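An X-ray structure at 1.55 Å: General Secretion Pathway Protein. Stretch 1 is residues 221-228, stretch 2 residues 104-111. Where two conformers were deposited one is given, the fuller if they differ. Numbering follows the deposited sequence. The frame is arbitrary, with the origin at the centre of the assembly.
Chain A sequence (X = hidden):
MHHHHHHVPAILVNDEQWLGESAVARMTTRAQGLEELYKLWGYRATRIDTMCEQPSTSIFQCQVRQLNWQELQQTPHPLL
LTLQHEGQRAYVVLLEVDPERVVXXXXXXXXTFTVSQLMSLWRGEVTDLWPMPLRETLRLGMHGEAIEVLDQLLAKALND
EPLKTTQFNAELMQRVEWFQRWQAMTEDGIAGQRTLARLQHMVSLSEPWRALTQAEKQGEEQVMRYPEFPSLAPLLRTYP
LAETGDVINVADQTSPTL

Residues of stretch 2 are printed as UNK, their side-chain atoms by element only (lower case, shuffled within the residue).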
# COMPACT_ATOMS: atom_id res chain seq x y z
N GLU A 221 -25.65 2.70 -11.22
CA GLU A 221 -24.33 3.21 -10.88
C GLU A 221 -23.87 2.87 -9.47
O GLU A 221 -24.39 1.99 -8.83
CB GLU A 221 -24.22 4.72 -11.17
CG GLU A 221 -22.77 5.28 -11.09
CD GLU A 221 -21.88 4.79 -12.24
OE1 GLU A 221 -22.34 4.85 -13.42
OE2 GLU A 221 -20.73 4.36 -11.96
N GLN A 222 -22.84 3.58 -9.03
CA GLN A 222 -22.04 3.18 -7.89
C GLN A 222 -22.82 3.26 -6.60
O GLN A 222 -23.56 4.22 -6.39
CB GLN A 222 -20.86 4.13 -7.87
CG GLN A 222 -19.91 3.89 -9.01
CD GLN A 222 -18.77 3.01 -8.55
OE1 GLN A 222 -17.72 3.50 -8.15
NE2 GLN A 222 -19.00 1.70 -8.55
N VAL A 223 -22.76 2.20 -5.80
CA VAL A 223 -23.36 2.18 -4.46
C VAL A 223 -22.81 3.29 -3.52
O VAL A 223 -23.60 3.98 -2.82
CB VAL A 223 -23.16 0.77 -3.80
CG1 VAL A 223 -23.31 0.85 -2.34
CG2 VAL A 223 -24.11 -0.28 -4.40
N MET A 224 -21.52 3.49 -3.53
CA MET A 224 -20.88 4.56 -2.74
C MET A 224 -20.12 5.38 -3.77
O MET A 224 -19.10 4.94 -4.24
CB MET A 224 -19.96 3.88 -1.67
CG MET A 224 -19.06 4.71 -0.74
SD MET A 224 -20.00 5.91 0.20
CE MET A 224 -21.09 4.88 1.23
N ARG A 225 -20.60 6.56 -4.15
CA ARG A 225 -19.89 7.33 -5.16
C ARG A 225 -18.78 8.24 -4.57
O ARG A 225 -19.04 9.05 -3.66
CB ARG A 225 -20.88 8.16 -6.00
CG ARG A 225 -20.28 8.67 -7.34
CD ARG A 225 -21.41 9.08 -8.33
NE ARG A 225 -22.37 7.98 -8.46
CZ ARG A 225 -23.67 8.11 -8.77
NH1 ARG A 225 -24.21 9.31 -8.98
NH2 ARG A 225 -24.43 7.02 -8.85
N TYR A 226 -17.56 8.08 -5.06
CA TYR A 226 -16.44 8.93 -4.66
C TYR A 226 -16.92 10.38 -4.92
O TYR A 226 -17.52 10.65 -6.00
CB TYR A 226 -15.22 8.57 -5.52
CG TYR A 226 -14.04 9.36 -5.07
CD1 TYR A 226 -13.36 8.96 -3.92
CD2 TYR A 226 -13.71 10.60 -5.66
CE1 TYR A 226 -12.33 9.68 -3.44
CE2 TYR A 226 -12.61 11.37 -5.19
CZ TYR A 226 -11.98 10.91 -4.06
OH TYR A 226 -10.92 11.56 -3.56
N PRO A 227 -16.64 11.32 -3.98
CA PRO A 227 -15.74 11.31 -2.82
C PRO A 227 -16.32 10.88 -1.51
O PRO A 227 -15.64 11.01 -0.47
CB PRO A 227 -15.25 12.78 -2.72
CG PRO A 227 -16.50 13.58 -3.27
CD PRO A 227 -17.06 12.70 -4.36
N GLU A 228 -17.53 10.33 -1.55
CA GLU A 228 -18.13 9.83 -0.34
C GLU A 228 -17.42 8.50 -0.02
O GLU A 228 -17.15 7.69 -0.93
CB GLU A 228 -19.68 9.58 -0.49
CG GLU A 228 -20.55 10.75 -1.08
CD GLU A 228 -20.40 12.12 -0.33
OE1 GLU A 228 -21.24 12.41 0.58
OE2 GLU A 228 -19.45 12.89 -0.66
N UNK A 104 -7.24 8.92 -11.17
CA UNK A 104 -6.79 9.81 -10.08
C UNK A 104 -7.97 10.21 -9.19
O UNK A 104 -9.08 10.45 -9.68
c UNK A 104 -4.45 12.13 -12.09
c UNK A 104 -3.92 9.93 -10.90
c UNK A 104 -4.97 10.77 -11.64
c UNK A 104 -6.15 11.05 -10.68
N UNK A 105 -7.71 10.32 -7.90
CA UNK A 105 -8.69 10.83 -6.89
C UNK A 105 -8.16 12.10 -6.25
O UNK A 105 -7.08 12.10 -5.70
c UNK A 105 -10.72 8.43 -7.08
c UNK A 105 -8.99 9.76 -5.84
c UNK A 105 -9.36 8.38 -6.37
c UNK A 105 -9.52 7.38 -5.18
N UNK A 106 -8.94 13.19 -6.32
CA UNK A 106 -8.45 14.52 -5.95
C UNK A 106 -8.94 14.95 -4.59
O UNK A 106 -8.59 16.03 -4.11
c UNK A 106 -8.88 15.61 -6.97
c UNK A 106 -8.62 15.26 -8.41
o UNK A 106 -10.33 15.80 -6.77
N UNK A 107 -9.75 14.14 -3.91
CA UNK A 107 -10.45 14.59 -2.69
C UNK A 107 -11.89 15.10 -3.00
O UNK A 107 -12.74 15.18 -2.13
N UNK A 108 -12.11 15.38 -4.28
CA UNK A 108 -13.44 15.81 -4.77
C UNK A 108 -13.92 15.12 -6.00
O UNK A 108 -15.14 14.98 -6.18
c UNK A 108 -14.85 17.50 -2.69
c UNK A 108 -13.61 17.97 -3.55
c UNK A 108 -13.45 17.32 -4.97
o UNK A 108 -14.66 17.18 -1.46
o UNK A 108 -16.00 17.48 -3.22
N UNK A 109 -13.03 14.77 -6.89
CA UNK A 109 -13.39 14.17 -8.16
C UNK A 109 -12.58 12.92 -8.47
O UNK A 109 -11.41 12.83 -8.10
c UNK A 109 -13.60 17.40 -10.30
n UNK A 109 -13.13 18.57 -9.91
c UNK A 109 -13.95 16.43 -9.17
o UNK A 109 -13.76 17.09 -11.49
c UNK A 109 -13.12 15.18 -9.31
N UNK A 110 -13.20 11.99 -9.17
CA UNK A 110 -12.45 10.97 -9.89
C UNK A 110 -12.15 11.40 -11.33
O UNK A 110 -13.09 11.63 -12.13
c UNK A 110 -13.27 9.68 -9.85
n UNK A 110 -12.49 3.83 -10.41
n UNK A 110 -13.55 4.98 -8.72
c UNK A 110 -13.68 7.32 -10.58
n UNK A 110 -13.11 5.98 -10.82
c UNK A 110 -12.62 8.51 -10.52
c UNK A 110 -13.06 4.95 -9.97
N UNK A 111 -10.87 11.51 -11.66
CA UNK A 111 -10.36 11.91 -13.00
C UNK A 111 -9.54 10.82 -13.69
O UNK A 111 -8.85 10.03 -13.05
c UNK A 111 -8.98 15.42 -11.91
c UNK A 111 -9.40 13.13 -12.89
c UNK A 111 -9.98 14.27 -12.06
c UNK A 111 -11.29 14.74 -12.60

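Position 104 carries four carbons, forked at the second, and all of them lie out of reach of stretch 1. It is Leu104, a buried strand residue whose apolar chain suits a site without water, and whose backbone pairs with position 111: Leu104 N donates to O of position 111 at 2.7 Å, and Leu104 O accepts from N of position 111 at 2.9 Å.

Position 105 again has four carbons forked at the second. One terminal carbon sits over a face of the Tyr226 ring, 3.8 Å from its centroid and 6° off the normal, while CB lies 3.5 Å from Tyr226 OH. This is Leu105; its methyl CD2 makes a CH-pi contact, a good use of a branched aliphatic chain against an aromatic face.

Position 106 has a single carbon bearing one oxygen and one carbon, and this side chain stays out of contact with stretch 1, which its backbone N approaches at 3.8 Å from Tyr226 OH. The atoms define Thr106. Its short, buried hydroxyl turns back into the loop, where OG1 accepts hydrogen bonds from the backbone N of position 108 at 3.1 Å and from N of position 109 at 2.9 Å, bracing the turn.

The backbone N of position 107 donates to Tyr226 OH at 2.9 Å, and there are no side-chain atoms: this is Gly107. Its phi/psi of 94/-17 would jam a CB against the preceding carbonyl O, which by itself calls for glycine.

At position 108, three carbons end in two oxygens, one of them near the Pro227 ring, though the CA-to-CB bond points away from stretch 1. The unbranched chain and its terminal pair of oxygens identify Glu108, whose exposed carboxylate can meet solvent; OE2 still comes within 3.9 Å of Pro227 CG.

Position 109 shows three carbons, the third carrying one oxygen and one nitrogen. Its CA-to-CB bond points away from stretch 1, but its backbone O approaches Tyr226 CE2 at 3.5 Å and accepts from Thr106 N at 3.1 Å. This is Gln109, an amide suited to an exposed site.

Position 110 has three carbons, a nitrogen, then a carbon with two more nitrogens; its CB lies 4.3 Å from Tyr226 CD2. Hence Arg110, whose extended chain carries the guanidinium to hydrogen-bonding partners elsewhere in the structure.

Position 111 has four carbons forked at the second and lies beyond reach of stretch 1. It is Leu111, the strand partner of Leu104; a branched aliphatic chain is at home in a strand.

The contact centres on Tyr226, buried against a turn joining two paired strand segments. Leu105 covers one ring face, and the Gly107 amide meets the hydroxyl near the ring plane. Pro227 extends the packing along the turn, its CB 3.5 Å from Gly107 O and its CD 3.5 Å from Glu108 O.

Stretch 2 104-111: LLTGEQRL
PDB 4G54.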